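Local atomic coordinates of cytochrome P450 CYP260B1 (PDB entry 5HIW), a protein that belongs to the cytochrome P450 family and holds a single iron protoporphyrin IX group inside a mainly helical fold with a smaller beta-rich part. Residues Glu28-Phe33 with Gly45-Ala50; Asp125-Ser130 with Trp235-Leu240; Glu231-Met236 with Arg345-Val350. One frame throughout, in Å; residues are numbered along the deposited sequence.

Contact 1 of 3, residues Glu28-Phe33 with Gly45-Ala50; sequences EHSVYF and GADVVA
Ser30 and Asp47 sit at the closest approach of the two backbones, with CA atoms 7.7 Å apart, where the chain enters strand 31-34 and in the first turn of helix 45-53. These two residues alone make the contact. Ser30 OG gives its proton to Asp47 OD2 in a short hydrogen bond of 2.6 Å. The bond uses the anti lone pair of OD2, on the side away from OD1. Ser30 CB follows the hydroxyl in and comes to 3.2 Å from Asp47 OD2. Both side chains start out toward each other. In Ser30 the hydroxyl is trans to the backbone N (chi1 -176°), which carries OG across to the carboxylate. Ser30 OG has a second bond, with the backbone N of Arg44, so the buried hydroxyl is held from two residues. Strands 31-34 and 39-42 form an antiparallel hairpin, and the following helix 45-53 is tied back to the start of that hairpin by this bond. Val31 and Asp47 both touch Ile288 of strand 286-288. The carboxylate of Asp47 lies in the N-terminal turn of its helix. A negative charge there would probably suit the helix dipole, and the serine proton could help to steady the charged form.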
loop_
_atom_site.group_PDB
_atom_site.type_symbol
_atom_site.label_atom_id
_atom_site.label_comp_id
_atom_site.label_asym_id
_atom_site.label_seq_id
_atom_site.Cartn_x
_atom_site.Cartn_y
_atom_site.Cartn_z
ATOM N N GLU A 28 -0.964 -26.754 -7.221
ATOM C CA GLU A 28 -0.037 -27.506 -8.091
ATOM C C GLU A 28 1.451 -27.362 -7.762
ATOM O O GLU A 28 2.134 -28.359 -7.737
ATOM C CB GLU A 28 -0.272 -27.234 -9.580
ATOM C CG GLU A 28 -1.730 -27.353 -10.000
ATOM C CD GLU A 28 -2.184 -28.782 -9.814
ATOM O OE1 GLU A 28 -1.558 -29.663 -10.475
ATOM O OE2 GLU A 28 -3.048 -29.024 -8.922
ATOM N N HIS A 29 1.996 -26.140 -7.665
ATOM C CA HIS A 29 3.391 -25.906 -7.240
ATOM C C HIS A 29 3.422 -24.593 -6.409
ATOM O O HIS A 29 2.961 -23.584 -6.881
ATOM C CB HIS A 29 4.366 -25.672 -8.426
ATOM C CG HIS A 29 4.329 -26.734 -9.491
ATOM N ND1 HIS A 29 3.373 -26.747 -10.479
ATOM C CD2 HIS A 29 5.108 -27.823 -9.702
ATOM C CE1 HIS A 29 3.543 -27.827 -11.236
ATOM N NE2 HIS A 29 4.602 -28.484 -10.793
ATOM N N SER A 30 4.115 -24.612 -5.290
ATOM C CA SER A 30 4.361 -23.395 -4.545
ATOM C C SER A 30 5.317 -22.422 -5.226
ATOM O O SER A 30 5.027 -21.207 -5.296
ATOM C CB SER A 30 4.857 -23.754 -3.132
ATOM O OG SER A 30 5.020 -22.560 -2.343
ATOM N N VAL A 31 6.441 -22.940 -5.721
ATOM C CA VAL A 31 7.524 -22.161 -6.333
ATOM C C VAL A 31 7.613 -22.482 -7.836
ATOM O O VAL A 31 7.635 -23.657 -8.232
ATOM C CB VAL A 31 8.880 -22.451 -5.606
ATOM C CG1 VAL A 31 9.981 -21.570 -6.130
ATOM C CG2 VAL A 31 8.743 -22.258 -4.114
ATOM N N TYR A 32 7.618 -21.459 -8.659
ATOM C CA TYR A 32 7.506 -21.590 -10.120
ATOM C C TYR A 32 8.092 -20.356 -10.689
ATOM O O TYR A 32 8.250 -19.350 -9.964
ATOM C CB TYR A 32 6.064 -21.825 -10.559
ATOM C CG TYR A 32 5.297 -20.558 -10.694
ATOM C CD1 TYR A 32 4.715 -19.972 -9.569
ATOM C CD2 TYR A 32 5.191 -19.912 -11.881
ATOM C CE1 TYR A 32 4.039 -18.753 -9.653
ATOM C CE2 TYR A 32 4.528 -18.713 -11.984
ATOM C CZ TYR A 32 3.930 -18.143 -10.830
ATOM O OH TYR A 32 3.364 -16.898 -10.872
ATOM N N PHE A 33 8.482 -20.372 -11.961
ATOM C CA PHE A 33 9.107 -19.221 -12.559
ATOM C C PHE A 33 7.992 -18.651 -13.367
ATOM O O PHE A 33 7.417 -19.315 -14.256
ATOM C CB PHE A 33 10.336 -19.603 -13.435
ATOM C CG PHE A 33 11.023 -18.464 -14.095
ATOM C CD1 PHE A 33 10.546 -17.899 -15.273
ATOM C CD2 PHE A 33 12.200 -17.953 -13.568
ATOM C CE1 PHE A 33 11.202 -16.843 -15.834
ATOM C CE2 PHE A 33 12.847 -16.873 -14.144
ATOM C CZ PHE A 33 12.350 -16.311 -15.294
ATOM N N GLY A 45 1.320 -19.740 1.314
ATOM C CA GLY A 45 1.397 -18.887 2.495
ATOM C C GLY A 45 2.475 -19.292 3.475
ATOM O O GLY A 45 3.200 -18.461 3.952
ATOM N N ALA A 46 2.587 -20.589 3.792
ATOM C CA ALA A 46 3.608 -21.061 4.716
ATOM C C ALA A 46 5.006 -20.865 4.215
ATOM O O ALA A 46 5.891 -20.580 5.004
ATOM C CB ALA A 46 3.374 -22.551 5.074
ATOM N N ASP A 47 5.223 -20.998 2.894
ATOM C CA ASP A 47 6.517 -20.730 2.323
ATOM C C ASP A 47 6.823 -19.236 2.290
ATOM O O ASP A 47 7.960 -18.827 2.573
ATOM C CB ASP A 47 6.597 -21.279 0.918
ATOM C CG ASP A 47 6.465 -22.836 0.873
ATOM O OD1 ASP A 47 6.857 -23.447 1.872
ATOM O OD2 ASP A 47 6.039 -23.406 -0.156
ATOM N N VAL A 48 5.813 -18.438 2.026
ATOM C CA VAL A 48 6.029 -17.006 2.013
ATOM C C VAL A 48 6.406 -16.504 3.450
ATOM O O VAL A 48 7.374 -15.801 3.630
ATOM C CB VAL A 48 4.796 -16.226 1.482
ATOM C CG1 VAL A 48 4.998 -14.712 1.724
ATOM C CG2 VAL A 48 4.615 -16.487 -0.010
ATOM N N VAL A 49 5.662 -16.932 4.451
ATOM C CA VAL A 49 5.952 -16.574 5.859
ATOM C C VAL A 49 7.331 -17.010 6.279
ATOM O O VAL A 49 8.083 -16.247 6.920
ATOM C CB VAL A 49 4.847 -17.114 6.744
ATOM C CG1 VAL A 49 5.190 -17.031 8.222
ATOM C CG2 VAL A 49 3.508 -16.373 6.427
ATOM N N ALA A 50 7.698 -18.236 5.891
ATOM C CA ALA A 50 9.079 -18.722 6.154
ATOM C C ALA A 50 10.170 -17.837 5.543
ATOM O O ALA A 50 11.201 -17.524 6.191
ATOM C CB ALA A 50 9.198 -20.185 5.660
#

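Contact 2 of 3, residues Asp125-Ser130 with Trp235-Leu240; sequences DDFAIS and WMLANL. With HEM (protoporphyrin IX containing Fe), chain B.
Leu237 and Ala128 face each other at the centre of this buried, mainly apolar contact, which no hydrogen bond crosses, and their CA atoms are 5.2 Å apart. The small methyl of Ala128 is consistent with so short a spacing. Its CB lies 4.0 Å from Leu237 CB and 3.9 Å from the backbone N of Ala238, so it rests on the helix surface itself. Leu237 spreads its two branches along the other segment. CD1 lies 3.9 Å from Ala128 O, and CD2 is 4.1 Å from Phe127 CE2. Phe127 is the third main partner. Its CG is trans to its backbone N (chi1 -178°), which brings the ring end nearer to Leu237 than its CB direction would suggest. The two side chains lie nearly perpendicular. A wider pi-type turn runs through 125-128. On another side of helix 232-245, Met236 SD packs 3.8 Å from the vinyl carbon CBB of the haem. Helix 123-128 meets helix 232-245, the later part of the long central P450 helix. Leu237 and Leu240 also touch Ala348 of helix 341-358, while Met236 and Leu240 reach helix 261-271. Trp235 and Asn239 pack on Pro384 of strand 383-384.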
loop_
_atom_site.group_PDB
_atom_site.type_symbol
_atom_site.label_atom_id
_atom_site.label_comp_id
_atom_site.label_asym_id
_atom_site.label_seq_id
_atom_site.Cartn_x
_atom_site.Cartn_y
_atom_site.Cartn_z
ATOM N N ASP A 125 -10.454 8.058 -9.274
ATOM C CA ASP A 125 -9.992 9.433 -9.466
ATOM C C ASP A 125 -10.523 10.378 -8.408
ATOM O O ASP A 125 -9.780 11.275 -7.940
ATOM C CB ASP A 125 -10.461 9.922 -10.854
ATOM C CG ASP A 125 -9.664 9.353 -12.020
ATOM O OD1 ASP A 125 -8.617 8.696 -11.865
ATOM O OD2 ASP A 125 -10.099 9.571 -13.172
ATOM N N ASP A 126 -11.816 10.244 -8.044
ATOM C CA ASP A 126 -12.563 11.212 -7.222
ATOM C C ASP A 126 -12.447 11.010 -5.677
ATOM O O ASP A 126 -12.960 11.814 -4.903
ATOM C CB ASP A 126 -14.109 11.157 -7.622
ATOM C CG ASP A 126 -14.408 11.682 -9.114
ATOM O OD1 ASP A 126 -13.534 12.390 -9.616
ATOM O OD2 ASP A 126 -15.430 11.304 -9.769
ATOM N N PHE A 127 -11.872 9.897 -5.240
ATOM C CA PHE A 127 -11.712 9.577 -3.826
ATOM C C PHE A 127 -10.364 8.899 -3.565
ATOM O O PHE A 127 -9.597 9.394 -2.722
ATOM C CB PHE A 127 -12.849 8.696 -3.364
ATOM C CG PHE A 127 -12.807 8.355 -1.903
ATOM C CD1 PHE A 127 -13.312 9.203 -0.977
ATOM C CD2 PHE A 127 -12.167 7.180 -1.481
ATOM C CE1 PHE A 127 -13.327 8.859 0.369
ATOM C CE2 PHE A 127 -12.149 6.844 -0.148
ATOM C CZ PHE A 127 -12.717 7.700 0.771
ATOM N N ALA A 128 -10.090 7.746 -4.191
ATOM C CA ALA A 128 -8.926 6.949 -3.832
ATOM C C ALA A 128 -7.629 7.724 -4.096
ATOM O O ALA A 128 -6.669 7.610 -3.343
ATOM C CB ALA A 128 -8.907 5.603 -4.508
ATOM N N ILE A 129 -7.605 8.530 -5.135
ATOM C CA ILE A 129 -6.428 9.313 -5.443
ATOM C C ILE A 129 -6.464 10.584 -4.541
ATOM O O ILE A 129 -5.450 11.030 -4.081
ATOM C CB ILE A 129 -6.431 9.781 -6.976
ATOM C CG1 ILE A 129 -6.063 8.667 -7.951
ATOM C CG2 ILE A 129 -5.482 10.937 -7.188
ATOM C CD1 ILE A 129 -4.685 8.133 -7.799
ATOM N N SER A 130 -7.603 11.212 -4.498
ATOM C CA SER A 130 -7.828 12.556 -3.862
ATOM C C SER A 130 -7.442 12.577 -2.406
ATOM O O SER A 130 -6.844 13.568 -1.863
ATOM C CB SER A 130 -9.322 12.889 -3.839
ATOM O OG SER A 130 -9.777 13.075 -5.109
ATOM N N TRP A 235 -4.557 2.464 -3.730
ATOM C CA TRP A 235 -4.948 1.054 -4.161
ATOM C C TRP A 235 -5.685 0.381 -3.028
ATOM O O TRP A 235 -6.719 -0.311 -3.264
ATOM C CB TRP A 235 -3.831 0.292 -4.727
ATOM C CG TRP A 235 -3.434 0.864 -6.038
ATOM C CD1 TRP A 235 -2.287 1.609 -6.316
ATOM C CD2 TRP A 235 -4.202 0.845 -7.234
ATOM N NE1 TRP A 235 -2.328 2.044 -7.613
ATOM C CE2 TRP A 235 -3.467 1.557 -8.210
ATOM C CE3 TRP A 235 -5.442 0.284 -7.584
ATOM C CZ2 TRP A 235 -3.980 1.787 -9.494
ATOM C CZ3 TRP A 235 -5.928 0.458 -8.874
ATOM C CH2 TRP A 235 -5.217 1.227 -9.804
ATOM N N MET A 236 -5.291 0.669 -1.773
ATOM C CA MET A 236 -6.092 0.164 -0.612
ATOM C C MET A 236 -7.472 0.737 -0.543
ATOM O O MET A 236 -8.478 0.019 -0.329
ATOM C CB MET A 236 -5.362 0.422 0.717
ATOM C CG MET A 236 -6.248 0.145 1.980
ATOM S SD MET A 236 -5.163 -0.060 3.426
ATOM C CE MET A 236 -6.401 -0.599 4.622
ATOM N N LEU A 237 -7.572 2.054 -0.746
ATOM C CA LEU A 237 -8.871 2.675 -0.793
ATOM C C LEU A 237 -9.682 2.183 -1.957
ATOM O O LEU A 237 -10.885 1.931 -1.777
ATOM C CB LEU A 237 -8.768 4.201 -0.816
ATOM C CG LEU A 237 -8.164 4.932 0.430
ATOM C CD1 LEU A 237 -7.967 6.430 0.134
ATOM C CD2 LEU A 237 -9.059 4.708 1.608
ATOM N N ALA A 238 -9.054 2.004 -3.122
ATOM C CA ALA A 238 -9.749 1.570 -4.277
ATOM C C ALA A 238 -10.390 0.191 -3.995
ATOM O O ALA A 238 -11.569 -0.020 -4.228
ATOM C CB ALA A 238 -8.832 1.434 -5.489
ATOM N N ASN A 239 -9.618 -0.742 -3.468
ATOM C CA ASN A 239 -10.173 -2.099 -3.302
ATOM C C ASN A 239 -11.119 -2.240 -2.125
ATOM O O ASN A 239 -11.993 -3.088 -2.137
ATOM C CB ASN A 239 -9.033 -3.056 -3.173
ATOM C CG ASN A 239 -8.216 -3.177 -4.452
ATOM O OD1 ASN A 239 -8.472 -2.525 -5.462
ATOM N ND2 ASN A 239 -7.287 -4.055 -4.425
ATOM N N LEU A 240 -11.079 -1.309 -1.161
ATOM C CA LEU A 240 -12.062 -1.220 -0.135
ATOM C C LEU A 240 -13.378 -0.794 -0.726
ATOM O O LEU A 240 -14.450 -1.391 -0.505
ATOM C CB LEU A 240 -11.583 -0.257 0.964
ATOM C CG LEU A 240 -12.573 0.070 2.050
ATOM C CD1 LEU A 240 -13.191 -1.145 2.658
ATOM C CD2 LEU A 240 -11.995 1.053 3.095
HETATM C CHA HEM B . 6.638 -1.715 4.212
HETATM C CHB HEM B . 2.318 -2.463 2.111
HETATM C CHC HEM B . 0.880 1.896 3.511
HETATM C CHD HEM B . 5.417 2.897 4.678
HETATM C C1A HEM B . 5.590 -2.330 3.589
HETATM C C2A HEM B . 5.573 -3.667 3.106
HETATM C C3A HEM B . 4.342 -3.894 2.548
HETATM C C4A HEM B . 3.636 -2.647 2.580
HETATM C CMA HEM B . 3.877 -5.203 1.880
HETATM C CAA HEM B . 6.663 -4.712 3.318
HETATM C CBA HEM B . 7.789 -4.504 2.292
HETATM C CGA HEM B . 8.756 -5.636 2.269
HETATM O O1A HEM B . 8.773 -6.480 3.225
HETATM O O2A HEM B . 9.412 -5.861 1.222
HETATM C C1B HEM B . 1.579 -1.352 2.256
HETATM C C2B HEM B . 0.192 -1.299 1.885
HETATM C C3B HEM B . -0.216 -0.048 2.307
HETATM C C4B HEM B . 0.932 0.650 2.892
HETATM C CMB HEM B . -0.691 -2.316 1.139
HETATM C CAB HEM B . -1.558 0.421 2.063
HETATM C CBB HEM B . -2.043 1.617 2.102
HETATM C C1C HEM B . 2.010 2.570 3.971
HETATM C C2C HEM B . 1.943 3.903 4.490
HETATM C C3C HEM B . 3.243 4.180 4.810
HETATM C C4C HEM B . 4.069 3.073 4.451
HETATM C CMC HEM B . 0.632 4.649 4.570
HETATM C CAC HEM B . 3.783 5.413 5.415
HETATM C CBC HEM B . 3.035 6.156 6.217
HETATM C C1D HEM B . 6.083 1.678 4.637
HETATM C C2D HEM B . 7.513 1.615 5.039
HETATM C C3D HEM B . 7.864 0.342 4.905
HETATM C C4D HEM B . 6.650 -0.360 4.461
HETATM C CMD HEM B . 8.425 2.764 5.424
HETATM C CAD HEM B . 9.211 -0.313 5.255
HETATM C CBD HEM B . 9.123 -0.832 6.678
HETATM C CGD HEM B . 10.428 -1.480 7.159
HETATM O O1D HEM B . 11.301 -1.928 6.354
HETATM O O2D HEM B . 10.668 -1.603 8.407
HETATM N NA HEM B . 4.355 -1.730 3.264
HETATM N NB HEM B . 1.914 -0.242 2.952
HETATM N NC HEM B . 3.233 2.062 4.004
HETATM N ND HEM B . 5.610 0.461 4.274
HETATM FE FE HEM B . 3.800 0.110 3.664
HETATM O O HOH W 1 4.473 0.724 1.557
#

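Contact 3 of 3, residues Glu231-Met236 with Arg345-Val350; sequences ETTSWM and RMEARV. With HEM (protoporphyrin IX containing Fe), chain B.
Thr233 and Glu347 meet beside the haem pocket, where the long central helix of the P450 fold packs on helix 341-358, the helix L of the family. The Thr233 methyl CG2 lies 3.5 Å from Glu347 OE2, and the two side chains cross at about a right angle. Thr233 CG2 is trans to the backbone N, which turns the methyl to the carboxylate and leaves OG1 beside that N (chi1 -60°). From there Thr233 OG1 is hydrogen-bonded to Ser229 O in the preceding turn. It also receives a proton from water 2 at 3.0 Å. The same water donates to Glu347 OE1 over a short 2.5 Å, so one water bridges the two helices. Gly228 to Thr233 probably correspond to the acid-threonine motif of the central helix, with Ser229 in place of the usual glycine; here the helix is interrupted between 218-229 and 232-245. Thr232 follows the acid, Glu231. Its CB packs 3.6 Å from haem C3B, on the same side of the porphyrin as the water bound to iron, and its OG1 is hydrogen-bonded to Gly228 O. Farther along, the Met236 methyl CE reaches Ala348 CB at 4.2 Å. The axes of segments 232-236 and 345-350 pass 10.4 Å apart, and their N-to-C directions differ by 46°. Arg345 directs its guanidinium elsewhere, to a salt bridge with Glu266 of helix 261-271.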
loop_
_atom_site.group_PDB
_atom_site.type_symbol
_atom_site.label_atom_id
_atom_site.label_comp_id
_atom_site.label_asym_id
_atom_site.label_seq_id
_atom_site.Cartn_x
_atom_site.Cartn_y
_atom_site.Cartn_z
ATOM N N GLU A 231 1.064 6.162 -3.329
ATOM C CA GLU A 231 0.270 5.239 -4.187
ATOM C C GLU A 231 -0.415 4.039 -3.520
ATOM O O GLU A 231 -1.565 3.715 -3.847
ATOM C CB GLU A 231 1.039 4.803 -5.399
ATOM C CG GLU A 231 1.110 6.002 -6.369
ATOM C CD GLU A 231 1.702 5.651 -7.749
ATOM O OE1 GLU A 231 1.588 4.462 -8.132
ATOM O OE2 GLU A 231 2.292 6.571 -8.441
ATOM N N THR A 232 0.235 3.471 -2.535
ATOM C CA THR A 232 -0.346 2.346 -1.773
ATOM C C THR A 232 -1.690 2.741 -1.246
ATOM O O THR A 232 -2.648 1.963 -1.316
ATOM C CB THR A 232 0.582 1.872 -0.627
ATOM O OG1 THR A 232 0.924 3.014 0.190
ATOM C CG2 THR A 232 1.900 1.202 -1.149
ATOM N N THR A 233 -1.801 3.943 -0.624
ATOM C CA THR A 233 -3.022 4.357 -0.060
ATOM C C THR A 233 -4.175 4.331 -1.061
ATOM O O THR A 233 -5.286 3.927 -0.713
ATOM C CB THR A 233 -2.889 5.811 0.546
ATOM O OG1 THR A 233 -1.881 5.800 1.560
ATOM C CG2 THR A 233 -4.199 6.190 1.151
ATOM N N SER A 234 -3.920 4.814 -2.295
ATOM C CA SER A 234 -4.952 4.824 -3.315
ATOM C C SER A 234 -5.456 3.412 -3.696
ATOM O O SER A 234 -6.687 3.218 -3.743
ATOM C CB SER A 234 -4.417 5.530 -4.583
ATOM O OG SER A 234 -4.269 6.936 -4.305
ATOM N N TRP A 235 -4.557 2.464 -3.730
ATOM C CA TRP A 235 -4.948 1.054 -4.161
ATOM C C TRP A 235 -5.685 0.381 -3.028
ATOM O O TRP A 235 -6.719 -0.311 -3.264
ATOM C CB TRP A 235 -3.831 0.292 -4.727
ATOM C CG TRP A 235 -3.434 0.864 -6.038
ATOM C CD1 TRP A 235 -2.287 1.609 -6.316
ATOM C CD2 TRP A 235 -4.202 0.845 -7.234
ATOM N NE1 TRP A 235 -2.328 2.044 -7.613
ATOM C CE2 TRP A 235 -3.467 1.557 -8.210
ATOM C CE3 TRP A 235 -5.442 0.284 -7.584
ATOM C CZ2 TRP A 235 -3.980 1.787 -9.494
ATOM C CZ3 TRP A 235 -5.928 0.458 -8.874
ATOM C CH2 TRP A 235 -5.217 1.227 -9.804
ATOM N N MET A 236 -5.291 0.669 -1.773
ATOM C CA MET A 236 -6.092 0.164 -0.612
ATOM C C MET A 236 -7.472 0.737 -0.543
ATOM O O MET A 236 -8.478 0.019 -0.329
ATOM C CB MET A 236 -5.362 0.422 0.717
ATOM C CG MET A 236 -6.248 0.145 1.980
ATOM S SD MET A 236 -5.163 -0.060 3.426
ATOM C CE MET A 236 -6.401 -0.599 4.622
ATOM N N ARG A 345 -4.801 2.144 7.781
ATOM C CA ARG A 345 -6.070 1.753 8.387
ATOM C C ARG A 345 -6.918 2.920 8.826
ATOM O O ARG A 345 -8.096 2.922 8.682
ATOM C CB ARG A 345 -5.766 0.836 9.581
ATOM C CG ARG A 345 -5.534 -0.643 9.146
ATOM C CD ARG A 345 -4.930 -1.474 10.287
ATOM N NE ARG A 345 -4.909 -2.941 10.013
ATOM C CZ ARG A 345 -3.902 -3.764 10.321
ATOM N NH1 ARG A 345 -2.704 -3.301 10.792
ATOM N NH2 ARG A 345 -4.027 -5.071 10.072
ATOM N N MET A 346 -6.311 3.936 9.414
ATOM C CA MET A 346 -7.030 5.045 9.849
ATOM C C MET A 346 -7.620 5.887 8.689
ATOM O O MET A 346 -8.749 6.363 8.720
ATOM C CB MET A 346 -6.194 5.897 10.783
ATOM C CG MET A 346 -6.857 7.169 11.234
ATOM S SD MET A 346 -6.561 8.657 10.200
ATOM C CE MET A 346 -4.912 9.003 10.638
ATOM N N GLU A 347 -6.787 6.097 7.682
ATOM C CA GLU A 347 -7.248 6.883 6.529
ATOM C C GLU A 347 -8.392 6.165 5.817
ATOM O O GLU A 347 -9.387 6.775 5.446
ATOM C CB GLU A 347 -6.058 7.101 5.613
ATOM C CG GLU A 347 -6.327 8.136 4.511
ATOM C CD GLU A 347 -5.086 8.538 3.744
ATOM O OE1 GLU A 347 -3.915 8.405 4.199
ATOM O OE2 GLU A 347 -5.377 9.083 2.656
ATOM N N ALA A 348 -8.288 4.880 5.646
ATOM C CA ALA A 348 -9.386 4.098 5.105
ATOM C C ALA A 348 -10.637 4.234 5.942
ATOM O O ALA A 348 -11.736 4.457 5.429
ATOM C CB ALA A 348 -8.971 2.669 4.920
ATOM N N ARG A 349 -10.552 4.062 7.252
ATOM C CA ARG A 349 -11.717 4.218 8.092
ATOM C C ARG A 349 -12.366 5.603 8.044
ATOM O O ARG A 349 -13.609 5.740 7.888
ATOM C CB ARG A 349 -11.336 3.859 9.545
ATOM C CG ARG A 349 -12.436 4.170 10.521
ATOM C CD ARG A 349 -12.099 3.835 11.967
ATOM N NE ARG A 349 -10.767 4.228 12.424
ATOM C CZ ARG A 349 -10.428 5.419 12.900
ATOM N NH1 ARG A 349 -11.309 6.368 12.963
ATOM N NH2 ARG A 349 -9.189 5.624 13.305
ATOM N N VAL A 350 -11.558 6.633 8.187
ATOM C CA VAL A 350 -12.032 7.995 8.183
ATOM C C VAL A 350 -12.666 8.416 6.867
ATOM O O VAL A 350 -13.798 8.930 6.836
ATOM C CB VAL A 350 -10.943 8.944 8.540
ATOM C CG1 VAL A 350 -11.404 10.391 8.364
ATOM C CG2 VAL A 350 -10.491 8.698 9.961
HETATM C CHA HEM B . 6.638 -1.715 4.212
HETATM C CHB HEM B . 2.318 -2.463 2.111
HETATM C CHC HEM B . 0.880 1.896 3.511
HETATM C CHD HEM B . 5.417 2.897 4.678
HETATM C C1A HEM B . 5.590 -2.330 3.589
HETATM C C2A HEM B . 5.573 -3.667 3.106
HETATM C C3A HEM B . 4.342 -3.894 2.548
HETATM C C4A HEM B . 3.636 -2.647 2.580
HETATM C CMA HEM B . 3.877 -5.203 1.880
HETATM C CAA HEM B . 6.663 -4.712 3.318
HETATM C CBA HEM B . 7.789 -4.504 2.292
HETATM C CGA HEM B . 8.756 -5.636 2.269
HETATM O O1A HEM B . 8.773 -6.480 3.225
HETATM O O2A HEM B . 9.412 -5.861 1.222
HETATM C C1B HEM B . 1.579 -1.352 2.256
HETATM C C2B HEM B . 0.192 -1.299 1.885
HETATM C C3B HEM B . -0.216 -0.048 2.307
HETATM C C4B HEM B . 0.932 0.650 2.892
HETATM C CMB HEM B . -0.691 -2.316 1.139
HETATM C CAB HEM B . -1.558 0.421 2.063
HETATM C CBB HEM B . -2.043 1.617 2.102
HETATM C C1C HEM B . 2.010 2.570 3.971
HETATM C C2C HEM B . 1.943 3.903 4.490
HETATM C C3C HEM B . 3.243 4.180 4.810
HETATM C C4C HEM B . 4.069 3.073 4.451
HETATM C CMC HEM B . 0.632 4.649 4.570
HETATM C CAC HEM B . 3.783 5.413 5.415
HETATM C CBC HEM B . 3.035 6.156 6.217
HETATM C C1D HEM B . 6.083 1.678 4.637
HETATM C C2D HEM B . 7.513 1.615 5.039
HETATM C C3D HEM B . 7.864 0.342 4.905
HETATM C C4D HEM B . 6.650 -0.360 4.461
HETATM C CMD HEM B . 8.425 2.764 5.424
HETATM C CAD HEM B . 9.211 -0.313 5.255
HETATM C CBD HEM B . 9.123 -0.832 6.678
HETATM C CGD HEM B . 10.428 -1.480 7.159
HETATM O O1D HEM B . 11.301 -1.928 6.354
HETATM O O2D HEM B . 10.668 -1.603 8.407
HETATM N NA HEM B . 4.355 -1.730 3.264
HETATM N NB HEM B . 1.914 -0.242 2.952
HETATM N NC HEM B . 3.233 2.062 4.004
HETATM N ND HEM B . 5.610 0.461 4.274
HETATM FE FE HEM B . 3.800 0.110 3.664
HETATM O O HOH W 2 -2.086 8.640 2.507
HETATM O O HOH W 1 4.473 0.724 1.557
#

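From the N terminus, contact 1 comes first and closes a short loop, the hairpin of strands 31-34 and 39-42 with the helix after it. It lies in the sheet region, with its centre about 30 Å from that of contact 2. Contact 2 then closes a long, mostly helical loop from helix 123-128 to helix 232-245. Contact 3 opens at the start of that same helix and closes a second long loop at helix 341-358. Contacts 2 and 3 overlap at Trp235 and Met236, and neither encloses the other. Their centres are about 7 Å apart. Ser234 OG is probably hydrogen-bonded to Ala128 O. Together they join helices 123-128 and 341-358 to helix 232-245, which touches the haem.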